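Local coordinates for protein L-talarate/galactarate dehydratase (Salmonella typhimurium, PDB 2PP0) that catalyses the magnesium-dependent dehydration of L-talarate and galactarate to 5-keto-4-deoxy-D-glucarate, and in competition with this epimerises L-talarate to galactarate, at residues 151-154 with 155-159; 331-334 with 335-339; 109-112 with 113-117. All coordinates share one frame; numbering follows the deposited sequence.

Contact 1. Residues 151-154 with 155-159; sequences LAKL and LGAHR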
ATOM      1  N   LEU B 151     -13.350  -5.582  -4.614  1.00 25.80           N
ATOM      2  CA  LEU B 151     -11.936  -5.228  -4.492  1.00 24.09           C
ATOM      3  C   LEU B 151     -11.696  -3.833  -3.921  1.00 24.14           C
ATOM      4  O   LEU B 151     -10.820  -3.644  -3.077  1.00 25.13           O
ATOM      5  CB  LEU B 151     -11.238  -5.345  -5.855  1.00 24.16           C
ATOM      6  CG  LEU B 151      -9.782  -4.863  -5.883  1.00 22.39           C
ATOM      7  CD1 LEU B 151      -8.934  -5.693  -4.943  1.00 20.95           C
ATOM      8  CD2 LEU B 151      -9.243  -4.986  -7.310  1.00 23.77           C
ATOM      9  N   ALA B 152     -12.463  -2.857  -4.391  1.00 22.81           N
ATOM     10  CA  ALA B 152     -12.322  -1.480  -3.932  1.00 25.36           C
ATOM     11  C   ALA B 152     -12.418  -1.373  -2.408  1.00 25.62           C
ATOM     12  O   ALA B 152     -11.738  -0.553  -1.792  1.00 25.36           O
ATOM     13  CB  ALA B 152     -13.389  -0.604  -4.589  1.00 24.72           C
ATOM     14  N   LYS B 153     -13.259  -2.209  -1.808  1.00 26.01           N
ATOM     15  CA  LYS B 153     -13.445  -2.198  -0.360  1.00 25.62           C
ATOM     16  C   LYS B 153     -12.287  -2.869   0.354  1.00 25.82           C
ATOM     17  O   LYS B 153     -11.912  -2.459   1.450  1.00 28.43           O
ATOM     18  CB  LYS B 153     -14.771  -2.872   0.002  1.00 24.71           C
ATOM     19  CG  LYS B 153     -15.970  -2.049  -0.443  1.00 25.24           C
ATOM     20  CD  LYS B 153     -16.031  -0.728   0.319  1.00 26.02           C
ATOM     21  CE  LYS B 153     -17.201   0.119  -0.144  1.00 23.69           C
ATOM     22  NZ  LYS B 153     -17.358   1.338   0.704  1.00 28.45           N
ATOM     23  N   LEU B 154     -11.718  -3.903  -0.261  1.00 25.23           N
ATOM     24  CA  LEU B 154     -10.561  -4.575   0.330  1.00 26.33           C
ATOM     25  C   LEU B 154      -9.417  -3.553   0.380  1.00 27.81           C
ATOM     26  O   LEU B 154      -8.673  -3.465   1.366  1.00 26.73           O
ATOM     27  CB  LEU B 154     -10.125  -5.762  -0.534  1.00 25.81           C
ATOM     28  CG  LEU B 154      -8.783  -6.383  -0.129  1.00 26.50           C
ATOM     29  CD1 LEU B 154      -8.966  -7.163   1.147  1.00 25.53           C
ATOM     30  CD2 LEU B 154      -8.258  -7.295  -1.232  1.00 26.60           C
ATOM     31  N   LEU B 155      -9.279  -2.793  -0.706  1.00 27.98           N
ATOM     32  CA  LEU B 155      -8.243  -1.765  -0.818  1.00 28.39           C
ATOM     33  C   LEU B 155      -8.585  -0.576   0.070  1.00 29.28           C
ATOM     34  O   LEU B 155      -7.695   0.093   0.609  1.00 27.77           O
ATOM     35  CB  LEU B 155      -8.147  -1.269  -2.260  1.00 29.59           C
ATOM     36  CG  LEU B 155      -7.742  -2.269  -3.340  1.00 28.60           C
ATOM     37  CD1 LEU B 155      -7.836  -1.594  -4.695  1.00 30.65           C
ATOM     38  CD2 LEU B 155      -6.335  -2.768  -3.072  1.00 28.31           C
ATOM     39  N   GLY B 156      -9.883  -0.320   0.211  1.00 28.57           N
ATOM     40  CA  GLY B 156     -10.342   0.806   1.007  1.00 27.79           C
ATOM     41  C   GLY B 156     -10.723   1.872   0.003  1.00 28.65           C
ATOM     42  O   GLY B 156      -9.874   2.351  -0.748  1.00 30.00           O
ATOM     43  N   ALA B 157     -11.997   2.235  -0.029  1.00 27.99           N
ATOM     44  CA  ALA B 157     -12.479   3.219  -0.981  1.00 29.25           C
ATOM     45  C   ALA B 157     -12.665   4.621  -0.418  1.00 30.40           C
ATOM     46  O   ALA B 157     -12.865   4.813   0.782  1.00 29.88           O
ATOM     47  CB  ALA B 157     -13.790   2.735  -1.590  1.00 29.61           C
ATOM     48  N   HIS B 158     -12.593   5.594  -1.321  1.00 30.55           N
ATOM     49  CA  HIS B 158     -12.771   7.005  -1.002  1.00 30.43           C
ATOM     50  C   HIS B 158     -14.066   7.443  -1.672  1.00 30.33           C
ATOM     51  O   HIS B 158     -14.562   8.541  -1.435  1.00 32.30           O
ATOM     52  CB  HIS B 158     -11.587   7.820  -1.540  1.00 29.80           C
ATOM     53  CG  HIS B 158     -10.385   7.805  -0.644  1.00 27.59           C
ATOM     54  ND1 HIS B 158     -10.302   8.568   0.502  1.00 30.07           N
ATOM     55  CD2 HIS B 158      -9.228   7.107  -0.713  1.00 28.50           C
ATOM     56  CE1 HIS B 158      -9.144   8.340   1.098  1.00 29.49           C
ATOM     57  NE2 HIS B 158      -8.474   7.457   0.380  1.00 29.26           N
ATOM     58  N   ARG B 159     -14.614   6.572  -2.513  1.00 29.51           N
ATOM     59  CA  ARG B 159     -15.866   6.858  -3.214  1.00 30.95           C
ATOM     60  C   ARG B 159     -16.561   5.563  -3.634  1.00 32.65           C
ATOM     61  O   ARG B 159     -15.910   4.526  -3.784  1.00 33.40           O
ATOM     62  CB  ARG B 159     -15.601   7.748  -4.436  1.00 31.21           C
ATOM     63  CG  ARG B 159     -14.593   7.187  -5.445  1.00 28.43           C
ATOM     64  CD  ARG B 159     -14.145   8.274  -6.425  1.00 28.62           C
ATOM     65  NE  ARG B 159     -13.401   9.344  -5.755  1.00 28.26           N
ATOM     66  CZ  ARG B 159     -12.159   9.226  -5.289  1.00 30.14           C
ATOM     67  NH1 ARG B 159     -11.495   8.081  -5.420  1.00 26.68           N
ATOM     68  NH2 ARG B 159     -11.582  10.251  -4.673  1.00 30.57           N
TER
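L151 and L155 stand one turn apart at the C-terminal end of the short helix 151-155, a helix end of the glycine-terminated kind, from which the chain runs on toward strand 161-166. Two backbone bonds of the i to i+4 kind define this last turn. L155 N donates to L151 O over 3.0 Å with an N-H...O angle of 164°. The next one is weak: G156 N lies 2.7 Å from A152 O, but its angle is bent to 130°. G156 is the first residue to leave helical geometry, and its positive phi, characteristic of a glycine closing a helix, turns the chain out of it.

The apolar part is small. The side chains of L151 and L155 meet at a slant, L151 CD1 lying 4.0 Å from L155 CG. L151 turns its CG away from its own N (chi1 174°), which brings the isobutyl end nearer to L155 than its CB bond alone would suggest. L155 also rests on L337 and W140, so this turn touches both helix 331-339 and helix 127-146.

Polar atoms at the helix end are served by the second subunit of the dimer. K143 NZ of that subunit donates to both K153 O and L154 O, two carbonyls of the closing turn, while K153 NZ forms salt bridges with D104 OD2 and D107 OD2 of the second subunit. Beyond the glycine, A157 N hydrogen-bonds to OD1 of the same D107, and A157 CB turns back to lie 3.9 Å from A152 O.

Contact 2. Residues 331-334 with 335-339; sequences MEVH and LHLSA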
ATOM      1  N   MET B 331     -11.677  -0.812 -17.489  1.00 34.82           N
ATOM      2  CA  MET B 331     -12.494  -0.253 -16.414  1.00 35.00           C
ATOM      3  C   MET B 331     -12.942  -1.325 -15.421  1.00 34.97           C
ATOM      4  O   MET B 331     -13.216  -1.027 -14.255  1.00 33.60           O
ATOM      5  CB  MET B 331     -13.714   0.500 -16.984  1.00 33.66           C
ATOM      6  CG  MET B 331     -14.604  -0.297 -17.933  1.00 32.96           C
ATOM      7  SD  MET B 331     -15.986   0.681 -18.603  1.00 27.30           S
ATOM      8  CE  MET B 331     -17.083  -0.649 -19.102  1.00 33.15           C
ATOM      9  N   GLU B 332     -12.988  -2.572 -15.880  1.00 34.86           N
ATOM     10  CA  GLU B 332     -13.396  -3.689 -15.032  1.00 35.59           C
ATOM     11  C   GLU B 332     -12.441  -3.831 -13.850  1.00 35.45           C
ATOM     12  O   GLU B 332     -12.816  -4.323 -12.782  1.00 34.38           O
ATOM     13  CB  GLU B 332     -13.428  -4.991 -15.841  1.00 37.42           C
ATOM     14  CG  GLU B 332     -14.503  -5.050 -16.945  1.00 38.60           C
ATOM     15  CD  GLU B 332     -14.241  -4.109 -18.119  1.00 41.44           C
ATOM     16  OE1 GLU B 332     -13.088  -3.652 -18.295  1.00 40.45           O
ATOM     17  OE2 GLU B 332     -15.192  -3.838 -18.885  1.00 43.55           O
ATOM     18  N   VAL B 333     -11.200  -3.396 -14.047  1.00 33.20           N
ATOM     19  CA  VAL B 333     -10.199  -3.449 -12.991  1.00 31.64           C
ATOM     20  C   VAL B 333      -9.950  -2.057 -12.412  1.00 30.73           C
ATOM     21  O   VAL B 333      -9.887  -1.882 -11.193  1.00 31.10           O
ATOM     22  CB  VAL B 333      -8.853  -3.999 -13.512  1.00 31.93           C
ATOM     23  CG1 VAL B 333      -7.813  -3.937 -12.411  1.00 29.50           C
ATOM     24  CG2 VAL B 333      -9.029  -5.438 -14.007  1.00 29.74           C
ATOM     25  N   HIS B 334      -9.816  -1.066 -13.285  1.00 28.27           N
ATOM     26  CA  HIS B 334      -9.537   0.289 -12.833  1.00 28.41           C
ATOM     27  C   HIS B 334     -10.645   0.977 -12.036  1.00 27.54           C
ATOM     28  O   HIS B 334     -10.386   1.973 -11.359  1.00 25.70           O
ATOM     29  CB  HIS B 334      -9.122   1.165 -14.018  1.00 28.75           C
ATOM     30  CG  HIS B 334      -7.897   0.672 -14.728  1.00 29.75           C
ATOM     31  ND1 HIS B 334      -6.762   0.271 -14.058  1.00 32.61           N
ATOM     32  CD2 HIS B 334      -7.626   0.525 -16.046  1.00 29.82           C
ATOM     33  CE1 HIS B 334      -5.845  -0.104 -14.932  1.00 29.34           C
ATOM     34  NE2 HIS B 334      -6.344   0.040 -16.145  1.00 32.12           N
ATOM     35  N   LEU B 335     -11.874   0.471 -12.108  1.00 27.70           N
ATOM     36  CA  LEU B 335     -12.958   1.082 -11.337  1.00 28.26           C
ATOM     37  C   LEU B 335     -12.615   0.955  -9.857  1.00 28.44           C
ATOM     38  O   LEU B 335     -12.764   1.903  -9.090  1.00 30.03           O
ATOM     39  CB  LEU B 335     -14.297   0.389 -11.604  1.00 29.07           C
ATOM     40  CG  LEU B 335     -15.469   0.817 -10.700  1.00 31.41           C
ATOM     41  CD1 LEU B 335     -15.824   2.268 -10.943  1.00 30.15           C
ATOM     42  CD2 LEU B 335     -16.679  -0.061 -10.972  1.00 32.75           C
ATOM     43  N   HIS B 336     -12.137  -0.223  -9.471  1.00 28.57           N
ATOM     44  CA  HIS B 336     -11.772  -0.506  -8.086  1.00 29.15           C
ATOM     45  C   HIS B 336     -10.552   0.283  -7.638  1.00 29.28           C
ATOM     46  O   HIS B 336     -10.513   0.794  -6.520  1.00 26.73           O
ATOM     47  CB  HIS B 336     -11.488  -2.001  -7.919  1.00 29.71           C
ATOM     48  CG  HIS B 336     -12.667  -2.874  -8.215  1.00 32.41           C
ATOM     49  ND1 HIS B 336     -13.699  -3.058  -7.321  1.00 31.57           N
ATOM     50  CD2 HIS B 336     -12.998  -3.576  -9.325  1.00 32.01           C
ATOM     51  CE1 HIS B 336     -14.618  -3.834  -7.868  1.00 33.70           C
ATOM     52  NE2 HIS B 336     -14.217  -4.163  -9.083  1.00 33.37           N
ATOM     53  N   LEU B 337      -9.552   0.370  -8.513  1.00 26.96           N
ATOM     54  CA  LEU B 337      -8.324   1.085  -8.198  1.00 26.29           C
ATOM     55  C   LEU B 337      -8.556   2.591  -8.096  1.00 25.90           C
ATOM     56  O   LEU B 337      -8.031   3.244  -7.197  1.00 25.18           O
ATOM     57  CB  LEU B 337      -7.249   0.779  -9.258  1.00 27.21           C
ATOM     58  CG  LEU B 337      -6.893  -0.710  -9.396  1.00 27.81           C
ATOM     59  CD1 LEU B 337      -5.868  -0.918 -10.514  1.00 29.74           C
ATOM     60  CD2 LEU B 337      -6.342  -1.212  -8.069  1.00 30.51           C
ATOM     61  N   SER B 338      -9.339   3.145  -9.016  1.00 25.41           N
ATOM     62  CA  SER B 338      -9.604   4.576  -8.981  1.00 27.52           C
ATOM     63  C   SER B 338     -10.474   4.931  -7.767  1.00 28.24           C
ATOM     64  O   SER B 338     -10.338   6.012  -7.197  1.00 28.81           O
ATOM     65  CB  SER B 338     -10.280   5.021 -10.282  1.00 29.02           C
ATOM     66  OG  SER B 338     -11.453   4.272 -10.518  1.00 33.92           O
ATOM     67  N   ALA B 339     -11.364   4.021  -7.375  1.00 27.70           N
ATOM     68  CA  ALA B 339     -12.221   4.252  -6.212  1.00 28.04           C
ATOM     69  C   ALA B 339     -11.359   4.444  -4.965  1.00 28.71           C
ATOM     70  O   ALA B 339     -11.715   5.199  -4.051  1.00 29.28           O
ATOM     71  CB  ALA B 339     -13.165   3.060  -6.009  1.00 28.23           C
TER
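S338 and H334 meet across one turn of helix 331-339, a fully buried helix of the C-terminal barrel domain of this enolase-superfamily enzyme, whose H334 side chain borders the active site. The tight part is around H334 O. S338 N donates to it over 2.8 Å at an N-H...O angle of 163°, and S338 OG lies 2.7 Å from the same oxygen. OG sits between its own N and carbonyl carbon (chi1 56°), a position that also places it 3.1 Å from L335 O, and which carbonyl takes its proton is not settled. One turn earlier, L335 N bonds to M331 O over 2.9 Å.

The backbone is slacker at V333 O, although no side is open to solvent: H336 N reaches that oxygen by a weak bond of 3.3 Å, bent to 130°. Beside it, V333 and L337 point the same way in ordinary apolar contact, V333 CG1 4.1 Å from L337 CD1. I308, F311 and L312 of helix 308-320 also pack on L337.

The H336 ring is held by an outside partner, NE2 donating to L376 O, while within the helix its CD2 edge lies 3.5 Å from E332 O, in the plane of the ring.

Contact 3. Residues 109-112 with 113-117; sequences DKIY and TKLLW
Y112 and L116 touch one turn apart on helix 108-118, and the tyrosine side chain can be traced outward from the backbone. Its CB lies close to T113 N, a nearness that follows from the chain connection and is no evidence of packing. With CG swung away from the tyrosine N (chi1 -152°), the ring meets L116 at a slant. CD2 comes closest, 3.8 Å from L116 CD1, and CE2 follows at a slightly greater distance. The methyl group approaches the ring edge, in its plane, so this is an edge contact and not CH-pi packing on a face. At the tip, OH hydrogen-bonds to G306 O, outside this helix. V129, I132 and D136 of helix 127-146 and P310 of helix 308-320 touch the same side chain, which thus reaches from its own helix to two others.

I111 and L115 form the second apolar pair. They lie side by side and point the same way, I111 CG2 being 4.1 Å from L115 CD1, and I111 also packs on L139 of helix 127-146.

D109 O accepts two bonds from T113: one from N at 2.9 Å, with an N-H...O angle of 168°, and one from OG1 at 3.1 Å. The donors come from opposite faces of the carbonyl plane. T113 OG1 lies beside its own backbone N (chi1 -66°), a torsion that carries the hydroxyl back to the preceding turn. K114 N, L115 N and L116 N continue the series to K110 O, I111 O and Y112 O, the last two at 2.9 Å.

The unbroken i to i+4 bonds mark an alpha-helix, and buried I111 and L115 against exposed D109 and W117 make it amphipathic: a helix of the N-terminal domain characteristic of the mandelate racemase/muconate lactonizing enzyme family.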
ATOM      1  N   ASP B 109       3.075 -10.167  -3.043  1.00 26.93           N
ATOM      2  CA  ASP B 109       4.375  -9.618  -3.438  1.00 29.82           C
ATOM      3  C   ASP B 109       5.425 -10.708  -3.400  1.00 29.46           C
ATOM      4  O   ASP B 109       6.354 -10.713  -4.202  1.00 27.55           O
ATOM      5  CB  ASP B 109       4.840  -8.504  -2.497  1.00 33.91           C
ATOM      6  CG  ASP B 109       4.101  -7.211  -2.707  1.00 39.82           C
ATOM      7  OD1 ASP B 109       3.743  -6.904  -3.864  1.00 40.35           O
ATOM      8  OD2 ASP B 109       3.896  -6.487  -1.708  1.00 44.75           O
ATOM      9  N   LYS B 110       5.281 -11.624  -2.447  1.00 28.31           N
ATOM     10  CA  LYS B 110       6.227 -12.719  -2.306  1.00 28.50           C
ATOM     11  C   LYS B 110       6.182 -13.590  -3.560  1.00 28.30           C
ATOM     12  O   LYS B 110       7.222 -14.007  -4.075  1.00 30.16           O
ATOM     13  CB  LYS B 110       5.890 -13.545  -1.064  1.00 28.65           C
ATOM     14  CG  LYS B 110       6.947 -14.565  -0.682  1.00 30.22           C
ATOM     15  CD  LYS B 110       6.503 -15.359   0.541  1.00 32.25           C
ATOM     16  CE  LYS B 110       7.557 -16.361   0.967  1.00 34.27           C
ATOM     17  NZ  LYS B 110       7.191 -17.025   2.250  1.00 35.68           N
ATOM     18  N   ILE B 111       4.974 -13.844  -4.058  1.00 27.19           N
ATOM     19  CA  ILE B 111       4.788 -14.647  -5.264  1.00 27.20           C
ATOM     20  C   ILE B 111       5.291 -13.878  -6.488  1.00 27.94           C
ATOM     21  O   ILE B 111       5.934 -14.442  -7.373  1.00 26.47           O
ATOM     22  CB  ILE B 111       3.296 -15.000  -5.468  1.00 28.57           C
ATOM     23  CG1 ILE B 111       2.847 -15.993  -4.392  1.00 31.00           C
ATOM     24  CG2 ILE B 111       3.077 -15.603  -6.839  1.00 27.73           C
ATOM     25  CD1 ILE B 111       1.345 -16.243  -4.382  1.00 30.25           C
ATOM     26  N   TYR B 112       4.981 -12.587  -6.534  1.00 27.95           N
ATOM     27  CA  TYR B 112       5.414 -11.735  -7.635  1.00 29.00           C
ATOM     28  C   TYR B 112       6.935 -11.855  -7.765  1.00 28.22           C
ATOM     29  O   TYR B 112       7.458 -12.104  -8.847  1.00 29.36           O
ATOM     30  CB  TYR B 112       5.038 -10.279  -7.346  1.00 26.87           C
ATOM     31  CG  TYR B 112       4.819  -9.448  -8.581  1.00 26.90           C
ATOM     32  CD1 TYR B 112       3.545  -8.996  -8.916  1.00 25.71           C
ATOM     33  CD2 TYR B 112       5.881  -9.124  -9.426  1.00 26.31           C
ATOM     34  CE1 TYR B 112       3.330  -8.240 -10.058  1.00 26.61           C
ATOM     35  CE2 TYR B 112       5.677  -8.373 -10.575  1.00 27.03           C
ATOM     36  CZ  TYR B 112       4.405  -7.934 -10.887  1.00 27.75           C
ATOM     37  OH  TYR B 112       4.195  -7.205 -12.033  1.00 27.41           O
ATOM     38  N   THR B 113       7.636 -11.680  -6.649  1.00 29.64           N
ATOM     39  CA  THR B 113       9.094 -11.773  -6.624  1.00 28.25           C
ATOM     40  C   THR B 113       9.593 -13.135  -7.115  1.00 29.62           C
ATOM     41  O   THR B 113      10.595 -13.215  -7.833  1.00 26.88           O
ATOM     42  CB  THR B 113       9.624 -11.494  -5.203  1.00 29.79           C
ATOM     43  OG1 THR B 113       9.354 -10.127  -4.868  1.00 29.73           O
ATOM     44  CG2 THR B 113      11.125 -11.741  -5.119  1.00 28.47           C
ATOM     45  N   LYS B 114       8.900 -14.206  -6.735  1.00 27.16           N
ATOM     46  CA  LYS B 114       9.289 -15.546  -7.170  1.00 28.01           C
ATOM     47  C   LYS B 114       9.123 -15.671  -8.678  1.00 26.96           C
ATOM     48  O   LYS B 114       9.927 -16.318  -9.345  1.00 28.99           O
ATOM     49  CB  LYS B 114       8.431 -16.615  -6.487  1.00 30.30           C
ATOM     50  CG  LYS B 114       8.713 -18.027  -6.980  1.00 33.37           C
ATOM     51  CD  LYS B 114       7.827 -19.057  -6.291  1.00 36.45           C
ATOM     52  CE  LYS B 114       8.185 -20.479  -6.720  1.00 37.57           C
ATOM     53  NZ  LYS B 114       7.271 -21.477  -6.087  1.00 38.11           N
ATOM     54  N   LEU B 115       8.070 -15.058  -9.211  1.00 25.68           N
ATOM     55  CA  LEU B 115       7.806 -15.102 -10.641  1.00 26.09           C
ATOM     56  C   LEU B 115       8.847 -14.286 -11.410  1.00 28.25           C
ATOM     57  O   LEU B 115       9.203 -14.631 -12.536  1.00 28.50           O
ATOM     58  CB  LEU B 115       6.403 -14.572 -10.942  1.00 26.31           C
ATOM     59  CG  LEU B 115       5.252 -15.414 -10.379  1.00 26.21           C
ATOM     60  CD1 LEU B 115       3.925 -14.769 -10.735  1.00 23.91           C
ATOM     61  CD2 LEU B 115       5.336 -16.831 -10.948  1.00 27.40           C
ATOM     62  N   LEU B 116       9.321 -13.204 -10.801  1.00 28.31           N
ATOM     63  CA  LEU B 116      10.344 -12.369 -11.425  1.00 29.85           C
ATOM     64  C   LEU B 116      11.657 -13.143 -11.477  1.00 30.72           C
ATOM     65  O   LEU B 116      12.364 -13.103 -12.488  1.00 29.95           O
ATOM     66  CB  LEU B 116      10.538 -11.063 -10.640  1.00 28.47           C
ATOM     67  CG  LEU B 116       9.432 -10.016 -10.811  1.00 28.76           C
ATOM     68  CD1 LEU B 116       9.682  -8.826  -9.888  1.00 28.08           C
ATOM     69  CD2 LEU B 116       9.384  -9.557 -12.257  1.00 28.61           C
ATOM     70  N   TRP B 117      11.987 -13.846 -10.395  1.00 30.13           N
ATOM     71  CA  TRP B 117      13.218 -14.629 -10.368  1.00 31.32           C
ATOM     72  C   TRP B 117      13.144 -15.789 -11.341  1.00 31.76           C
ATOM     73  O   TRP B 117      14.155 -16.174 -11.923  1.00 32.65           O
ATOM     74  CB  TRP B 117      13.511 -15.175  -8.967  1.00 32.29           C
ATOM     75  CG  TRP B 117      14.146 -14.173  -8.057  1.00 35.41           C
ATOM     76  CD1 TRP B 117      13.605 -13.634  -6.924  1.00 37.18           C
ATOM     77  CD2 TRP B 117      15.432 -13.562  -8.218  1.00 37.60           C
ATOM     78  NE1 TRP B 117      14.473 -12.721  -6.371  1.00 37.96           N
ATOM     79  CE2 TRP B 117      15.602 -12.656  -7.146  1.00 39.17           C
ATOM     80  CE3 TRP B 117      16.458 -13.689  -9.167  1.00 37.60           C
ATOM     81  CZ2 TRP B 117      16.761 -11.878  -6.995  1.00 39.55           C
ATOM     82  CZ3 TRP B 117      17.609 -12.915  -9.018  1.00 39.04           C
ATOM     83  CH2 TRP B 117      17.749 -12.021  -7.939  1.00 39.40           C
TER

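Overall arrangement
Contacts 1 and 2 are neighbours, their centres 10 Å apart, and two probable hydrogen bonds join them: H158 N to A339 O at 2.9 Å and A152 N to H336 ND1 at 3.2 Å. Contact 3 stands apart, its centre 25 Å from that of contact 1 and 24 Å from that of contact 2. It is linked to contact 1 across the dimer, where D109 packs on H158 of the second subunit. Contact 2 comes nearest the catalytic machinery: the H334 side chain is about 6 Å from that of the active-site H328 and about 4 Å from that of D301, thought to increase that histidine's basicity. Contact 1 lies away from it.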